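Long-range contacts in pyridine nucleotide-disulphide oxidoreductase dimerisation region (PDB 6KYY), which is an FAD-dependent flavoprotein reductase, induced by hypochlorous acid, that is probably involved in the resistance of Escherichia coli to reactive chlorine species: residues Q105-N110 with S265-N270; N111-V116 with E124-K129; A271-N276 with T289-I294. All blocks are in the same frame, centred on the assembly; numbering follows the deposited sequence.

The three contacts lie close together, on the same side of the chain's centre. Contact 1, whose Ala106 backbone bonds the adenine of FAD, is the hub: its centre lies about 10 Å from that of contact 2 and 11 Å from that of contact 3. Contact 2, a beta hairpin, is nested within the loop that contact 1 closes, tied by the Glu107 OE1 to Arg115 NE salt bridge, 2.9 Å. Contact 3 follows along the chain and meets the Phe108 ring through Ala271 and Ile273. Contacts 2 and 3 also touch, as Asn111 CB on Ala271 O, their centres about 14 Å apart. Val116 (contact 2) and Ile273 (contact 3) side chains lie about 7 Å and 12 Å from FAD.

Contact 1 (Q105-N110 with S265-N270); sequences QAEFIN and SLHPEN. With CU (copper (II) ion), chain P; FAD (flavin-adenine dinucleotide), chain N.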
loop_
_atom_site.group_PDB
_atom_site.type_symbol
_atom_site.label_atom_id
_atom_site.label_comp_id
_atom_site.label_asym_id
_atom_site.label_seq_id
_atom_site.Cartn_x
_atom_site.Cartn_y
_atom_site.Cartn_z
ATOM N N GLN B 105 20.930 -21.362 -25.832
ATOM C CA GLN B 105 19.793 -22.220 -25.512
ATOM C C GLN B 105 20.316 -23.550 -24.979
ATOM O O GLN B 105 20.951 -24.314 -25.714
ATOM C CB GLN B 105 18.917 -22.427 -26.745
ATOM C CG GLN B 105 17.546 -23.010 -26.446
ATOM C CD GLN B 105 17.460 -24.489 -26.766
ATOM O OE1 GLN B 105 17.873 -24.930 -27.838
ATOM N NE2 GLN B 105 16.918 -25.266 -25.835
ATOM N N ALA B 106 20.042 -23.830 -23.708
ATOM C CA ALA B 106 20.567 -25.024 -23.065
ATOM C C ALA B 106 19.734 -26.252 -23.413
ATOM O O ALA B 106 18.521 -26.173 -23.624
ATOM C CB ALA B 106 20.612 -24.841 -21.548
ATOM N N GLU B 107 20.408 -27.399 -23.465
ATOM C CA GLU B 107 19.777 -28.667 -23.804
ATOM C C GLU B 107 20.520 -29.777 -23.076
ATOM O O GLU B 107 21.754 -29.793 -23.064
ATOM C CB GLU B 107 19.797 -28.905 -25.318
ATOM C CG GLU B 107 19.124 -30.189 -25.768
ATOM C CD GLU B 107 19.564 -30.615 -27.155
ATOM O OE1 GLU B 107 20.637 -31.244 -27.272
ATOM O OE2 GLU B 107 18.843 -30.316 -28.130
ATOM N N PHE B 108 19.770 -30.694 -22.469
ATOM C CA PHE B 108 20.362 -31.761 -21.668
ATOM C C PHE B 108 20.956 -32.823 -22.587
ATOM O O PHE B 108 20.228 -33.493 -23.326
ATOM C CB PHE B 108 19.319 -32.375 -20.739
ATOM C CG PHE B 108 19.234 -31.713 -19.392
ATOM C CD1 PHE B 108 20.262 -31.840 -18.472
ATOM C CD2 PHE B 108 18.118 -30.972 -19.041
ATOM C CE1 PHE B 108 20.183 -31.235 -17.231
ATOM C CE2 PHE B 108 18.032 -30.365 -17.801
ATOM C CZ PHE B 108 19.066 -30.497 -16.895
ATOM N N ILE B 109 22.281 -32.967 -22.551
ATOM C CA ILE B 109 22.912 -34.150 -23.125
ATOM C C ILE B 109 22.831 -35.309 -22.144
ATOM O O ILE B 109 22.526 -36.445 -22.523
ATOM C CB ILE B 109 24.374 -33.851 -23.509
ATOM C CG1 ILE B 109 24.446 -32.923 -24.722
ATOM C CG2 ILE B 109 25.135 -35.143 -23.777
ATOM C CD1 ILE B 109 25.800 -32.267 -24.891
ATOM N N ASN B 110 23.082 -35.029 -20.868
ATOM C CA ASN B 110 23.170 -36.042 -19.829
ATOM C C ASN B 110 22.502 -35.495 -18.576
ATOM O O ASN B 110 21.768 -34.504 -18.621
ATOM C CB ASN B 110 24.635 -36.411 -19.567
ATOM C CG ASN B 110 24.952 -37.820 -19.979
ATOM O OD1 ASN B 110 24.138 -38.481 -20.620
ATOM N ND2 ASN B 110 26.140 -38.294 -19.618
ATOM N N SER B 265 12.013 -28.107 -25.272
ATOM C CA SER B 265 13.319 -27.771 -25.825
ATOM C C SER B 265 14.457 -28.015 -24.842
ATOM O O SER B 265 15.622 -27.984 -25.253
ATOM C CB SER B 265 13.335 -26.315 -26.290
ATOM O OG SER B 265 12.537 -25.500 -25.450
ATOM N N LEU B 266 14.154 -28.248 -23.563
ATOM C CA LEU B 266 15.188 -28.636 -22.611
ATOM C C LEU B 266 15.584 -30.096 -22.775
ATOM O O LEU B 266 16.713 -30.470 -22.434
ATOM C CB LEU B 266 14.709 -28.386 -21.179
ATOM C CG LEU B 266 15.479 -27.406 -20.290
ATOM C CD1 LEU B 266 14.992 -27.509 -18.851
ATOM C CD2 LEU B 266 16.978 -27.650 -20.367
ATOM N N HIS B 267 14.675 -30.924 -23.302
ATOM C CA HIS B 267 14.845 -32.366 -23.444
ATOM C C HIS B 267 15.233 -32.989 -22.108
ATOM O O HIS B 267 16.357 -33.485 -21.958
ATOM C CB HIS B 267 15.895 -32.690 -24.509
ATOM C CG HIS B 267 15.492 -32.299 -25.895
ATOM N ND1 HIS B 267 16.057 -31.233 -26.561
ATOM C CD2 HIS B 267 14.580 -32.832 -26.743
ATOM C CE1 HIS B 267 15.512 -31.125 -27.759
ATOM N NE2 HIS B 267 14.611 -32.082 -27.895
ATOM N N PRO B 268 14.335 -32.989 -21.118
ATOM C CA PRO B 268 14.700 -33.536 -19.802
ATOM C C PRO B 268 14.759 -35.051 -19.776
ATOM O O PRO B 268 15.312 -35.616 -18.823
ATOM C CB PRO B 268 13.594 -33.005 -18.874
ATOM C CG PRO B 268 12.668 -32.175 -19.744
ATOM C CD PRO B 268 12.929 -32.562 -21.159
ATOM N N GLU B 269 14.209 -35.723 -20.791
ATOM C CA GLU B 269 14.219 -37.180 -20.822
ATOM C C GLU B 269 15.637 -37.739 -20.821
ATOM O O GLU B 269 15.884 -38.803 -20.243
ATOM C CB GLU B 269 13.450 -37.678 -22.048
ATOM C CG GLU B 269 13.905 -37.061 -23.368
ATOM C CD GLU B 269 13.188 -35.762 -23.694
ATOM O OE1 GLU B 269 13.521 -35.139 -24.724
ATOM O OE2 GLU B 269 12.293 -35.361 -22.920
ATOM N N ASN B 270 16.581 -37.033 -21.449
ATOM C CA ASN B 270 17.956 -37.510 -21.549
ATOM C C ASN B 270 18.682 -37.523 -20.211
ATOM O O ASN B 270 19.748 -38.140 -20.114
ATOM C CB ASN B 270 18.739 -36.652 -22.544
ATOM C CG ASN B 270 18.137 -36.674 -23.934
ATOM O OD1 ASN B 270 17.582 -37.684 -24.368
ATOM N ND2 ASN B 270 18.246 -35.556 -24.643
HETATM CU CU CU P . 14.672 -30.151 -29.409
HETATM P PA FAD N . 11.338 -17.059 -15.436
HETATM O O1A FAD N . 10.196 -17.423 -16.309
HETATM O O2A FAD N . 11.247 -15.687 -14.758
HETATM O O5B FAD N . 12.689 -17.161 -16.227
HETATM C C5B FAD N . 12.790 -17.935 -17.440
HETATM C C4B FAD N . 14.096 -17.603 -18.118
HETATM O O4B FAD N . 14.733 -18.816 -18.579
HETATM C C3B FAD N . 13.982 -16.679 -19.332
HETATM O O3B FAD N . 14.984 -15.670 -19.288
HETATM C C2B FAD N . 14.174 -17.631 -20.516
HETATM O O2B FAD N . 14.767 -16.975 -21.631
HETATM C C1B FAD N . 15.138 -18.651 -19.919
HETATM N N9A FAD N . 15.120 -19.956 -20.576
HETATM C C8A FAD N . 14.020 -20.700 -20.912
HETATM N N7A FAD N . 14.304 -21.840 -21.498
HETATM C C5A FAD N . 15.689 -21.844 -21.553
HETATM C C6A FAD N . 16.617 -22.774 -22.060
HETATM N N6A FAD N . 16.273 -23.932 -22.630
HETATM N N1A FAD N . 17.931 -22.471 -21.955
HETATM C C2A FAD N . 18.281 -21.316 -21.384
HETATM N N3A FAD N . 17.498 -20.363 -20.874
HETATM C C4A FAD N . 16.206 -20.689 -20.989
HETATM N N1 FAD N . 3.912 -13.083 -10.939
HETATM C C2 FAD N . 3.612 -12.432 -9.776
HETATM O O2 FAD N . 4.031 -12.831 -8.684
HETATM N N3 FAD N . 2.822 -11.296 -9.810
HETATM C C4 FAD N . 2.260 -10.728 -10.936
HETATM O O4 FAD N . 1.582 -9.708 -10.839
HETATM C C4X FAD N . 2.581 -11.431 -12.167
HETATM N N5 FAD N . 2.122 -10.947 -13.284
HETATM C C5X FAD N . 2.433 -11.613 -14.457
HETATM C C6 FAD N . 1.933 -11.118 -15.660
HETATM C C7 FAD N . 2.217 -11.750 -16.867
HETATM C C7M FAD N . 1.660 -11.186 -18.147
HETATM C C8 FAD N . 3.017 -12.904 -16.873
HETATM C C8M FAD N . 3.342 -13.611 -18.161
HETATM C C9 FAD N . 3.517 -13.402 -15.674
HETATM C C9A FAD N . 3.232 -12.767 -14.471
HETATM N N10 FAD N . 3.728 -13.240 -13.241
HETATM C C10 FAD N . 3.420 -12.598 -12.067
HETATM C "C1'" FAD N . 4.563 -14.450 -13.183
HETATM C "C2'" FAD N . 6.059 -14.155 -13.227
HETATM O "O2'" FAD N . 6.409 -13.556 -14.475
HETATM C "C3'" FAD N . 6.832 -15.465 -13.066
HETATM O "O3'" FAD N . 6.078 -16.350 -12.246
HETATM C "C4'" FAD N . 8.229 -15.302 -12.466
HETATM O "O4'" FAD N . 9.074 -14.632 -13.403
HETATM C "C5'" FAD N . 8.844 -16.622 -12.051
HETATM O "O5'" FAD N . 9.496 -17.218 -13.191
HETATM P P FAD N . 10.614 -18.313 -13.012
HETATM O O1P FAD N . 11.475 -17.976 -11.791
HETATM O O2P FAD N . 10.016 -19.666 -12.988
HETATM O O3P FAD N . 11.524 -18.150 -14.301
#
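Gln105-Asn110 and Ser265-Asn270 pair in the same order along the chain, coming nearest at Glu107 and Leu266, whose CA atoms are 4.7 Å apart. Phe108 N donates to Leu266 O at 3.1 Å in an almost straight bond (170°). The side chain of Phe108 leaves its CA toward the other segment, and Leu266 O lies at the ring edge; Phe108 CD2 packs on Leu266 CD2 at 3.8 Å as the two side chains pass obliquely. Both are large, apolar and buried.

Asn270, on a 3-10 turn, suits its place because its amide supplies an N-H to the Phe108 carbonyl. With CG anti to its own carbonyl carbon (chi1 -60°), ND2 bonds Phe108 O at 3.1 Å, nearly along the C=O axis, and that oxygen lies close to the plane of the Asn270 amide. At the other end the longer Gln105 bends at chi2, and NE2 reaches Ser265 O at 3.1 Å from above the carbonyl plane, in a bent bond (139°). Glu107 turns its carboxylate almost perpendicular to the His267 ring, while its OE1 is engaged in a salt bridge with Arg115. His267 NE2 binds a copper(II) ion at 2.5 Å, although CE1 is modelled even nearer the metal, so the detail of that site is doubtful.

Ala106 uses its backbone to recognise the adenine of FAD: its N donates to FAD N1A at 3.1 Å, and FAD N6A returns a weak bond to Ala106 O at 3.3 Å. Its small methyl can lie beside the base. The pairing joins the adenine-holding loop, between strands 99-103 and 113-116, to the one before strand 294-296, while Ile16 of strand 10-16 and Ile130 and Ile132 of strand 130-132 pack on Phe108.

Contact 2 (N111-V116 with E124-K129); sequences NHSLRV and EIHGEK
His126 and Ser113 face each other as a non-hydrogen-bonded pair of an antiparallel hairpin, and their side chains make the link that the backbone does not. From CB of His126, 3.8 Å from His112 O, chi1 of -40° sets CG anti to its own carbonyl carbon and 4.0 Å from Ser113 OG. Next, ND1 meets Ser113 OG at 3.0 Å, a hydrogen bond in which either atom could be the donor. The hydroxyl lies at the ring edge, near its plane, and CE1 passes it too. A short serine opposite a histidine suits this pairing, since the hydroxyl meets a ring nitrogen with little reach.

The ladder itself is carried by backbone bonds. Leu114 N donates to Ile125 O at 2.7 Å, Ile125 N returns a bond to Leu114 O at 3.2 Å, and Gly127 N reaches His112 O at 2.9 Å.

Arg115 and Glu124 share a face with Ser113 and His126. They run side by side, but Glu124 OE2, 4.1 Å from Arg115 NH2, lies well out of the guanidinium plane, so no N-H points at it and the charges probably attract only loosely; Arg115 NE is held by Glu107. Leu114 and Ile125 point to the opposite face, and the Ile125 side chain crosses that of Val116 at about a right angle, Ile125 CD1 to Val116 CG1 4.1 Å. Strand 10-16 lies parallel beside 123-127, with Ile16 touching Leu114 and Tyr11 touching Ile125, and Ile39 of strand 36-40 packs on Val116 and Ile125, so the hairpin is stitched onto the sheet of the FAD-binding domain.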
loop_
_atom_site.group_PDB
_atom_site.type_symbol
_atom_site.label_atom_id
_atom_site.label_comp_id
_atom_site.label_asym_id
_atom_site.label_seq_id
_atom_site.Cartn_x
_atom_site.Cartn_y
_atom_site.Cartn_z
ATOM N N ASN B 111 22.760 -36.148 -17.447
ATOM C CA ASN B 111 22.443 -35.578 -16.148
ATOM C C ASN B 111 23.622 -34.820 -15.552
ATOM O O ASN B 111 23.528 -34.344 -14.417
ATOM C CB ASN B 111 21.971 -36.674 -15.184
ATOM C CG ASN B 111 23.074 -37.645 -14.814
ATOM O OD1 ASN B 111 23.534 -38.432 -15.644
ATOM N ND2 ASN B 111 23.495 -37.605 -13.556
ATOM N N HIS B 112 24.724 -34.694 -16.298
ATOM C CA HIS B 112 25.878 -33.914 -15.879
ATOM C C HIS B 112 26.272 -32.815 -16.855
ATOM O O HIS B 112 26.909 -31.845 -16.430
ATOM C CB HIS B 112 27.105 -34.818 -15.672
ATOM C CG HIS B 112 26.856 -35.996 -14.782
ATOM N ND1 HIS B 112 27.150 -35.986 -13.435
ATOM C CD2 HIS B 112 26.361 -37.228 -15.050
ATOM C CE1 HIS B 112 26.838 -37.158 -12.911
ATOM N NE2 HIS B 112 26.359 -37.929 -13.869
ATOM N N SER B 113 25.925 -32.933 -18.136
ATOM C CA SER B 113 26.388 -32.008 -19.160
ATOM C C SER B 113 25.215 -31.384 -19.903
ATOM O O SER B 113 24.152 -31.994 -20.052
ATOM C CB SER B 113 27.316 -32.710 -20.162
ATOM O OG SER B 113 28.294 -33.487 -19.495
ATOM N N LEU B 114 25.429 -30.158 -20.375
ATOM C CA LEU B 114 24.441 -29.406 -21.133
ATOM C C LEU B 114 24.990 -29.088 -22.517
ATOM O O LEU B 114 26.206 -29.016 -22.719
ATOM C CB LEU B 114 24.063 -28.089 -20.428
ATOM C CG LEU B 114 23.238 -28.061 -19.135
ATOM C CD1 LEU B 114 21.890 -28.748 -19.317
ATOM C CD2 LEU B 114 24.001 -28.648 -17.956
ATOM N N ARG B 115 24.084 -28.895 -23.469
ATOM C CA ARG B 115 24.428 -28.391 -24.795
ATOM C C ARG B 115 23.781 -27.024 -24.952
ATOM O O ARG B 115 22.561 -26.926 -25.123
ATOM C CB ARG B 115 23.965 -29.341 -25.898
ATOM C CG ARG B 115 24.465 -28.953 -27.286
ATOM C CD ARG B 115 23.732 -29.702 -28.389
ATOM N NE ARG B 115 23.415 -31.076 -28.009
ATOM C CZ ARG B 115 24.138 -32.134 -28.363
ATOM N NH1 ARG B 115 23.773 -33.348 -27.972
ATOM N NH2 ARG B 115 25.225 -31.980 -29.107
ATOM N N VAL B 116 24.587 -25.971 -24.883
ATOM C CA VAL B 116 24.087 -24.621 -25.107
ATOM C C VAL B 116 24.140 -24.335 -26.600
ATOM O O VAL B 116 25.102 -24.694 -27.290
ATOM C CB VAL B 116 24.876 -23.582 -24.282
ATOM C CG1 VAL B 116 25.089 -24.089 -22.861
ATOM C CG2 VAL B 116 26.206 -23.234 -24.931
ATOM N N GLU B 124 29.785 -27.039 -24.570
ATOM C CA GLU B 124 29.417 -28.103 -23.645
ATOM C C GLU B 124 29.771 -27.673 -22.229
ATOM O O GLU B 124 30.898 -27.235 -21.973
ATOM C CB GLU B 124 30.120 -29.415 -24.003
ATOM C CG GLU B 124 29.274 -30.365 -24.840
ATOM C CD GLU B 124 29.193 -29.950 -26.301
ATOM O OE1 GLU B 124 30.197 -29.429 -26.832
ATOM O OE2 GLU B 124 28.125 -30.147 -26.918
ATOM N N ILE B 125 28.811 -27.797 -21.314
ATOM C CA ILE B 125 28.939 -27.286 -19.955
ATOM C C ILE B 125 28.557 -28.388 -18.977
ATOM O O ILE B 125 27.487 -28.993 -19.106
ATOM C CB ILE B 125 28.059 -26.041 -19.735
ATOM C CG1 ILE B 125 28.497 -24.920 -20.682
ATOM C CG2 ILE B 125 28.103 -25.602 -18.275
ATOM C CD1 ILE B 125 28.120 -23.540 -20.223
ATOM N N HIS B 126 29.424 -28.639 -17.999
ATOM C CA HIS B 126 29.214 -29.679 -17.003
ATOM C C HIS B 126 28.883 -29.064 -15.650
ATOM O O HIS B 126 29.290 -27.939 -15.343
ATOM C CB HIS B 126 30.450 -30.574 -16.871
ATOM C CG HIS B 126 31.102 -30.899 -18.178
ATOM N ND1 HIS B 126 30.413 -31.449 -19.237
ATOM C CD2 HIS B 126 32.382 -30.756 -18.596
ATOM C CE1 HIS B 126 31.239 -31.630 -20.252
ATOM N NE2 HIS B 126 32.441 -31.217 -19.888
ATOM N N GLY B 127 28.147 -29.818 -14.838
ATOM C CA GLY B 127 27.747 -29.334 -13.532
ATOM C C GLY B 127 27.684 -30.394 -12.451
ATOM O O GLY B 127 27.063 -31.445 -12.636
ATOM N N GLU B 128 28.337 -30.126 -11.317
ATOM C CA GLU B 128 28.177 -30.986 -10.149
ATOM C C GLU B 128 26.725 -31.005 -9.690
ATOM O O GLU B 128 26.185 -32.064 -9.346
ATOM C CB GLU B 128 29.089 -30.509 -9.018
ATOM C CG GLU B 128 30.443 -31.191 -8.965
ATOM C CD GLU B 128 31.432 -30.450 -8.085
ATOM O OE1 GLU B 128 32.605 -30.874 -8.017
ATOM O OE2 GLU B 128 31.036 -29.444 -7.460
ATOM N N LYS B 129 26.084 -29.839 -9.668
ATOM C CA LYS B 129 24.656 -29.703 -9.430
ATOM C C LYS B 129 24.076 -28.811 -10.515
ATOM O O LYS B 129 24.724 -27.856 -10.954
ATOM C CB LYS B 129 24.361 -29.103 -8.048
ATOM C CG LYS B 129 25.248 -29.614 -6.923
ATOM C CD LYS B 129 24.803 -29.045 -5.584
ATOM C CE LYS B 129 25.505 -29.726 -4.420
ATOM N NZ LYS B 129 26.353 -30.868 -4.861
#

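Contact 3 (A271-N276 with T289-I294); sequences AGIAVN and TTADNI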
loop_
_atom_site.group_PDB
_atom_site.type_symbol
_atom_site.label_atom_id
_atom_site.label_comp_id
_atom_site.label_asym_id
_atom_site.label_seq_id
_atom_site.Cartn_x
_atom_site.Cartn_y
_atom_site.Cartn_z
ATOM N N ALA B 271 18.143 -36.864 -19.186
ATOM C CA ALA B 271 18.782 -36.791 -17.880
ATOM C C ALA B 271 18.047 -37.599 -16.818
ATOM O O ALA B 271 18.415 -37.536 -15.641
ATOM C CB ALA B 271 18.904 -35.333 -17.433
ATOM N N GLY B 272 17.024 -38.359 -17.204
ATOM C CA GLY B 272 16.226 -39.080 -16.234
ATOM C C GLY B 272 15.234 -38.227 -15.481
ATOM O O GLY B 272 14.791 -38.621 -14.398
ATOM N N ILE B 273 14.869 -37.069 -16.024
ATOM C CA ILE B 273 13.979 -36.120 -15.364
ATOM C C ILE B 273 12.561 -36.370 -15.859
ATOM O O ILE B 273 12.286 -36.270 -17.061
ATOM C CB ILE B 273 14.413 -34.671 -15.635
ATOM C CG1 ILE B 273 15.767 -34.389 -14.980
ATOM C CG2 ILE B 273 13.355 -33.695 -15.150
ATOM C CD1 ILE B 273 16.493 -33.199 -15.568
ATOM N N ALA B 274 11.659 -36.685 -14.934
ATOM C CA ALA B 274 10.286 -37.006 -15.291
ATOM C C ALA B 274 9.482 -35.742 -15.570
ATOM O O ALA B 274 9.776 -34.660 -15.054
ATOM C CB ALA B 274 9.615 -37.811 -14.178
ATOM N N VAL B 275 8.452 -35.893 -16.401
ATOM C CA VAL B 275 7.550 -34.804 -16.752
ATOM C C VAL B 275 6.127 -35.343 -16.780
ATOM O O VAL B 275 5.894 -36.522 -17.065
ATOM C CB VAL B 275 7.912 -34.165 -18.111
ATOM C CG1 VAL B 275 9.135 -33.272 -17.978
ATOM C CG2 VAL B 275 8.139 -35.242 -19.161
ATOM N N ASN B 276 5.169 -34.472 -16.472
ATOM C CA ASN B 276 3.761 -34.822 -16.575
ATOM C C ASN B 276 3.251 -34.432 -17.964
ATOM O O ASN B 276 4.025 -34.062 -18.851
ATOM C CB ASN B 276 2.962 -34.162 -15.453
ATOM C CG ASN B 276 3.269 -32.686 -15.303
ATOM O OD1 ASN B 276 3.937 -32.091 -16.146
ATOM N ND2 ASN B 276 2.780 -32.086 -14.223
ATOM N N THR B 289 14.152 -33.058 -8.477
ATOM C CA THR B 289 13.658 -33.819 -9.611
ATOM C C THR B 289 14.042 -35.292 -9.456
ATOM O O THR B 289 14.777 -35.678 -8.545
ATOM C CB THR B 289 14.198 -33.241 -10.920
ATOM O OG1 THR B 289 13.288 -33.540 -11.987
ATOM C CG2 THR B 289 15.557 -33.824 -11.248
ATOM N N THR B 290 13.525 -36.125 -10.363
ATOM C CA THR B 290 13.770 -37.562 -10.276
ATOM C C THR B 290 15.237 -37.923 -10.479
ATOM O O THR B 290 15.644 -39.029 -10.109
ATOM C CB THR B 290 12.906 -38.310 -11.293
ATOM O OG1 THR B 290 13.031 -37.689 -12.579
ATOM C CG2 THR B 290 11.446 -38.291 -10.864
ATOM N N ALA B 291 16.033 -37.027 -11.051
ATOM C CA ALA B 291 17.464 -37.236 -11.220
ATOM C C ALA B 291 18.221 -36.582 -10.071
ATOM O O ALA B 291 17.881 -35.476 -9.642
ATOM C CB ALA B 291 17.947 -36.667 -12.555
ATOM N N ASP B 292 19.247 -37.270 -9.576
ATOM C CA ASP B 292 20.003 -36.750 -8.447
ATOM C C ASP B 292 20.890 -35.587 -8.877
ATOM O O ASP B 292 21.396 -35.542 -10.002
ATOM C CB ASP B 292 20.852 -37.851 -7.805
ATOM C CG ASP B 292 21.398 -38.837 -8.817
ATOM O OD1 ASP B 292 21.197 -38.625 -10.031
ATOM O OD2 ASP B 292 22.029 -39.828 -8.392
ATOM N N ASN B 293 21.061 -34.634 -7.958
ATOM C CA ASN B 293 21.833 -33.409 -8.164
ATOM C C ASN B 293 21.224 -32.502 -9.228
ATOM O O ASN B 293 21.911 -31.629 -9.770
ATOM C CB ASN B 293 23.296 -33.717 -8.506
ATOM C CG ASN B 293 24.031 -34.386 -7.364
ATOM O OD1 ASN B 293 24.270 -33.776 -6.322
ATOM N ND2 ASN B 293 24.394 -35.649 -7.554
ATOM N N ILE B 294 19.941 -32.678 -9.536
ATOM C CA ILE B 294 19.217 -31.802 -10.449
ATOM C C ILE B 294 18.008 -31.246 -9.709
ATOM O O ILE B 294 17.183 -32.011 -9.192
ATOM C CB ILE B 294 18.785 -32.528 -11.732
ATOM C CG1 ILE B 294 20.003 -32.874 -12.597
ATOM C CG2 ILE B 294 17.769 -31.685 -12.501
ATOM C CD1 ILE B 294 20.588 -31.699 -13.345
#
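Gly272 and Thr290 meet through the contact's flat group, a peptide and not a ring: Thr290 OG1 lies in the plane of the Gly272 carbonyl and donates to a lone pair of Gly272 O at 2.7 Å. The same OG1 accepts from Ala274 N at 2.9 Å, so one hydroxyl spans a carbonyl and an amide two residues apart. With chi1 at 49°, OG1 stands between its own backbone N and carbonyl carbon. Threonine fits because it both donates and accepts, while its methyl CG2 rests on Ala274 CB at 3.8 Å. Gly272, with phi of 77°, has the left-handed backbone that glycine adopts easily.

Ile273 fills the apolar side. Its CD1 packs on Ile294 CG2 at 3.7 Å, the two side chains crossing at about a right angle, and its CG1 lies 4.0 Å from Ala291 CB and near Thr289 CG2. Small Ala291 allows close approach where the type II turn from Ala291 to Ile294 begins. Ile132 and Pro268 also touch Ile273. Both segments belong to the loop between strands 259-261 and 294-296; Ile294 opens the latter and touches Ile130 of strand 130-132.

The chemistry divides into a polar part, the Thr290 hydroxyl gripped by two bonds, and a buried hydrophobic patch around Ile273. The directional bonds probably set how the segments lie, whereas the patch holds them by shape and the exclusion of water.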